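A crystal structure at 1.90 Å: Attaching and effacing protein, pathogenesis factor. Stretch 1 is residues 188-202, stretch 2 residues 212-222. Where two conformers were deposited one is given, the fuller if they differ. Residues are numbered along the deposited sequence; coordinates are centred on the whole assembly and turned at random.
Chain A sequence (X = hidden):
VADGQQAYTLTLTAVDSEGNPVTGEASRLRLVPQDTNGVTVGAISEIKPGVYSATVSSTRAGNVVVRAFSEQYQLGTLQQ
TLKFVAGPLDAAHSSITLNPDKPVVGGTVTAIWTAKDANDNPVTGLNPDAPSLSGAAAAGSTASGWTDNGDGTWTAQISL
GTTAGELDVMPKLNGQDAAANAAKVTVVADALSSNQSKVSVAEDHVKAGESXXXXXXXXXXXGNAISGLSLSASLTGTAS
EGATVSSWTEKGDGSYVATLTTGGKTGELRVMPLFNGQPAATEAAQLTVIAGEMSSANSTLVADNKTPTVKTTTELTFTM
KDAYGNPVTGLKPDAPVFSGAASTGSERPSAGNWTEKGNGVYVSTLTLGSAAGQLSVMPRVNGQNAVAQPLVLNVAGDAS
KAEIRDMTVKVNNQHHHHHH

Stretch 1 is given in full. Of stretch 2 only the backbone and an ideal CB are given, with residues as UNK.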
# COMPACT_ATOMS: atom_id res chain seq x y z
N VAL A 188 -20.62 12.70 -4.62
CA VAL A 188 -19.56 11.73 -4.94
C VAL A 188 -18.47 12.31 -5.82
O VAL A 188 -18.70 13.24 -6.59
CB VAL A 188 -20.10 10.37 -5.49
CG1 VAL A 188 -21.03 9.70 -4.48
CG2 VAL A 188 -20.76 10.50 -6.86
N ALA A 189 -17.29 11.73 -5.73
CA ALA A 189 -16.14 12.12 -6.56
C ALA A 189 -16.44 11.76 -8.04
O ALA A 189 -17.31 10.93 -8.33
CB ALA A 189 -14.90 11.37 -6.08
N ASP A 190 -15.76 12.42 -8.98
CA ASP A 190 -15.93 12.12 -10.39
C ASP A 190 -15.17 10.80 -10.75
O ASP A 190 -14.72 10.07 -9.85
CB ASP A 190 -15.46 13.33 -11.24
CG ASP A 190 -16.19 13.52 -12.56
OD1 ASP A 190 -16.69 12.51 -13.13
OD2 ASP A 190 -16.20 14.65 -13.06
N ALA A 191 -15.05 10.48 -12.05
CA ALA A 191 -14.36 9.26 -12.49
C ALA A 191 -12.92 9.21 -11.97
O ALA A 191 -12.27 10.25 -11.78
CB ALA A 191 -14.36 9.17 -14.02
N LEU A 192 -12.41 7.98 -11.75
CA LEU A 192 -11.05 7.81 -11.30
C LEU A 192 -10.08 8.45 -12.30
O LEU A 192 -10.17 8.21 -13.51
CB LEU A 192 -10.75 6.31 -11.10
CG LEU A 192 -9.40 5.98 -10.42
CD1 LEU A 192 -9.46 4.65 -9.69
CD2 LEU A 192 -8.27 5.98 -11.42
N SER A 193 -9.19 9.31 -11.79
CA SER A 193 -8.13 9.96 -12.56
C SER A 193 -6.82 9.22 -12.33
O SER A 193 -6.29 9.29 -11.21
CB SER A 193 -7.98 11.42 -12.13
OG SER A 193 -6.80 12.03 -12.65
N SER A 194 -6.25 8.56 -13.39
CA SER A 194 -4.96 7.86 -13.30
C SER A 194 -3.86 8.86 -12.95
O SER A 194 -2.92 8.51 -12.26
CB SER A 194 -4.63 7.17 -14.62
OG SER A 194 -5.69 6.34 -15.06
N ASN A 195 -3.98 10.11 -13.43
CA ASN A 195 -2.97 11.16 -13.18
C ASN A 195 -2.88 11.60 -11.73
O ASN A 195 -1.78 11.87 -11.27
CB ASN A 195 -3.23 12.37 -14.08
CG ASN A 195 -3.23 12.03 -15.55
OD1 ASN A 195 -2.17 11.89 -16.18
ND2 ASN A 195 -4.42 11.84 -16.10
N GLN A 196 -4.02 11.67 -11.03
CA GLN A 196 -4.10 12.10 -9.63
C GLN A 196 -3.95 10.94 -8.65
O GLN A 196 -3.67 11.15 -7.46
CB GLN A 196 -5.46 12.79 -9.38
CG GLN A 196 -5.57 14.20 -9.98
CD GLN A 196 -4.59 15.17 -9.38
OE1 GLN A 196 -4.62 15.48 -8.18
NE2 GLN A 196 -3.70 15.68 -10.21
N SER A 197 -4.14 9.72 -9.15
CA SER A 197 -4.07 8.53 -8.30
C SER A 197 -2.63 8.02 -8.25
O SER A 197 -1.86 8.21 -9.20
CB SER A 197 -5.03 7.46 -8.80
OG SER A 197 -6.36 7.96 -8.79
N LYS A 198 -2.26 7.37 -7.14
CA LYS A 198 -0.88 6.94 -6.96
C LYS A 198 -0.79 5.59 -6.32
O LYS A 198 -1.53 5.31 -5.36
CB LYS A 198 -0.13 7.98 -6.08
CG LYS A 198 1.39 7.82 -6.07
CD LYS A 198 2.09 8.95 -5.31
CE LYS A 198 3.57 8.70 -5.16
NZ LYS A 198 4.24 9.83 -4.46
N VAL A 199 0.16 4.78 -6.79
CA VAL A 199 0.49 3.47 -6.23
C VAL A 199 1.93 3.50 -5.67
O VAL A 199 2.82 4.08 -6.28
CB VAL A 199 0.21 2.26 -7.19
CG1 VAL A 199 1.06 2.34 -8.46
CG2 VAL A 199 0.47 0.93 -6.47
N SER A 200 2.14 2.83 -4.52
CA SER A 200 3.41 2.81 -3.81
C SER A 200 3.63 1.42 -3.22
O SER A 200 2.67 0.74 -2.90
CB SER A 200 3.35 3.85 -2.69
OG SER A 200 4.46 3.80 -1.80
N VAL A 201 4.88 0.99 -3.07
CA VAL A 201 5.21 -0.29 -2.42
C VAL A 201 6.02 0.04 -1.16
O VAL A 201 6.78 1.01 -1.17
CB VAL A 201 5.91 -1.37 -3.32
CG1 VAL A 201 4.94 -1.93 -4.35
CG2 VAL A 201 7.19 -0.83 -3.96
N ALA A 202 5.79 -0.70 -0.08
CA ALA A 202 6.44 -0.48 1.21
C ALA A 202 7.97 -0.69 1.15
O ALA A 202 8.71 0.00 1.84
CB ALA A 202 5.83 -1.37 2.27
N UNK A 212 5.44 -7.80 0.28
CA UNK A 212 5.41 -6.39 0.68
C UNK A 212 3.96 -5.87 0.56
O UNK A 212 3.11 -6.56 0.01
CB UNK A 212 6.36 -5.56 -0.18
N UNK A 213 3.71 -4.67 1.09
CA UNK A 213 2.41 -4.03 1.02
C UNK A 213 2.39 -3.03 -0.11
O UNK A 213 3.34 -2.26 -0.30
CB UNK A 213 2.06 -3.35 2.35
N UNK A 214 1.34 -3.10 -0.89
CA UNK A 214 1.09 -2.18 -2.00
C UNK A 214 -0.00 -1.24 -1.50
O UNK A 214 -1.00 -1.73 -0.97
CB UNK A 214 0.68 -2.91 -3.28
N UNK A 215 0.17 0.08 -1.66
CA UNK A 215 -0.86 1.05 -1.27
C UNK A 215 -1.31 1.82 -2.53
O UNK A 215 -0.47 2.32 -3.30
CB UNK A 215 -0.33 2.01 -0.20
N UNK A 216 -2.63 1.92 -2.74
CA UNK A 216 -3.21 2.73 -3.81
C UNK A 216 -3.95 3.91 -3.14
O UNK A 216 -4.73 3.69 -2.22
CB UNK A 216 -4.15 1.90 -4.69
N UNK A 217 -3.72 5.14 -3.61
CA UNK A 217 -4.50 6.27 -3.14
C UNK A 217 -5.27 6.68 -4.42
O UNK A 217 -4.67 7.07 -5.42
CB UNK A 217 -3.64 7.39 -2.55
N UNK A 218 -6.57 6.42 -4.43
CA UNK A 218 -7.38 6.63 -5.63
C UNK A 218 -8.07 7.97 -5.54
O UNK A 218 -8.69 8.29 -4.51
CB UNK A 218 -8.41 5.51 -5.81
N UNK A 219 -7.96 8.76 -6.60
CA UNK A 219 -8.56 10.09 -6.63
C UNK A 219 -9.16 10.43 -7.99
O UNK A 219 -8.72 9.90 -9.01
CB UNK A 219 -7.51 11.14 -6.25
N UNK A 220 -10.10 11.39 -7.99
CA UNK A 220 -10.68 11.96 -9.21
C UNK A 220 -9.77 13.15 -9.68
O UNK A 220 -8.78 13.46 -9.02
CB UNK A 220 -12.12 12.42 -8.96
N UNK A 221 -10.10 13.80 -10.80
CA UNK A 221 -9.31 14.91 -11.36
C UNK A 221 -9.11 16.11 -10.41
O UNK A 221 -8.11 16.82 -10.52
CB UNK A 221 -9.99 15.40 -12.64
N UNK A 222 -10.06 16.33 -9.46
CA UNK A 222 -10.00 17.43 -8.50
C UNK A 222 -9.25 17.04 -7.23
O UNK A 222 -9.09 17.86 -6.32
CB UNK A 222 -11.41 17.89 -8.14

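Stretch 2 continues a strand that begins earlier and pairs antiparallel with the strand through Val199 and Ser200, at 165°, with a closest axis approach of 4.7 Å.

Position 212 points its CB toward stretch 1, 4.9 Å from Ala202 CB. The extended backbone (-139/169) favours a branched side chain; threonine or valine would suit, and a smaller serine would also fit. It is Thr212. Its OG1 lies 3.5 Å from Ala202 CB.

Position 213 points sideways, near Ala202 CB. Little limits size here, so many beta-formers fit. It is Thr213; its backbone O accepts from Ala202 N at 2.9 Å.

Position 214 is paired with Val201, its ideal CB near Val201 CG1 and Val199 CG2. Two valines call for an apolar residue, such as valine, isoleucine or leucine. It is Val214. CG1 packs 3.5 Å from Val199 CG2, and CG2 lies 4.0 Å from Val201 CG1.

Position 215 pairs with Ser200, its ideal CB 4.2 Å from Ser200 O, on the face opposite Val199 and Val201. Polar or branched residues suit. It is Thr215. Its backbone N donates to Ser200 O and its O accepts from Ser200 N, both at 2.9 Å.

Position 216 shares the face of Val199. An apolar residue fits, either branched or longer. It is Leu216, whose end comes nearer to stretch 1.

Position 217 returns to the face of Lys198, whose side chain leads away. Valine, threonine or a longer polar chain would suit. It is Val217, whose backbone N donates to Lys198 O at 2.8 Å.

Position 218 points sideways, its ideal CB near Leu192 CD1 and Ser197 OG. A small residue suits. It is Ala218, its CB 4.2 Å from Leu192 CD1.

Position 219 places its ideal CB 4.0 Å from Gln196 O. A long chain could pass this carbonyl. It is Lys219: CD lies 3.5 Å from Gln196 O, and the end leads away. Its backbone N donates to Ser197 OG at 2.8 Å.

Position 220 has its ideal CB 3.6 Å from both Asp190 O and Ala191 O. The nearby Asp190 N invites an acceptor, so aspartate or asparagine suits. It is Asp220. OD2 accepts from Asp190 N at 2.8 Å.

Position 221 points away, and many residues fit. It is Ala221.

Position 222 also points away. Polar residues suit. It is His222; CE1 at its ring edge lies 4.4 Å from Asp190 OD2.

Stretch 2 212-222: TTVTLVAKDAH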
# COMPACT_ATOMS: atom_id res chain seq x y z
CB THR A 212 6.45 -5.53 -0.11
OG1 THR A 212 6.58 -4.26 0.53
CG2 THR A 212 6.05 -5.29 -1.56
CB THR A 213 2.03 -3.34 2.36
OG1 THR A 213 2.11 -4.32 3.40
CG2 THR A 213 0.62 -2.75 2.32
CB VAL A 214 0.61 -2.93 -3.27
CG1 VAL A 214 0.38 -1.96 -4.43
CG2 VAL A 214 1.61 -3.99 -3.66
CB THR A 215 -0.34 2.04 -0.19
OG1 THR A 215 0.10 1.34 0.97
CG2 THR A 215 -1.40 3.05 0.26
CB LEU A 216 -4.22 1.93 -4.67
CG LEU A 216 -5.05 2.78 -5.68
CD1 LEU A 216 -4.17 3.28 -6.88
CD2 LEU A 216 -6.23 1.99 -6.22
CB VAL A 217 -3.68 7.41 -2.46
CG1 VAL A 217 -4.59 8.59 -2.13
CG2 VAL A 217 -3.03 6.90 -1.17
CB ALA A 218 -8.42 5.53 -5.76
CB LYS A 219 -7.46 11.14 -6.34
CG LYS A 219 -6.97 11.19 -4.91
CD LYS A 219 -5.73 12.08 -4.85
CE LYS A 219 -5.49 12.72 -3.51
NZ LYS A 219 -5.40 11.75 -2.40
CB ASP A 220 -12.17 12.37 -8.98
CG ASP A 220 -12.43 13.64 -8.18
OD1 ASP A 220 -11.44 14.32 -7.79
OD2 ASP A 220 -13.62 13.98 -7.98
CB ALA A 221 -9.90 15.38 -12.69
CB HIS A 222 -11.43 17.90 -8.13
CG HIS A 222 -12.30 18.10 -9.33
ND1 HIS A 222 -13.31 17.20 -9.64
CD2 HIS A 222 -12.23 19.03 -10.31
CE1 HIS A 222 -13.85 17.65 -10.77
NE2 HIS A 222 -13.24 18.75 -11.20
O HOH W 1 -12.16 12.78 -12.55
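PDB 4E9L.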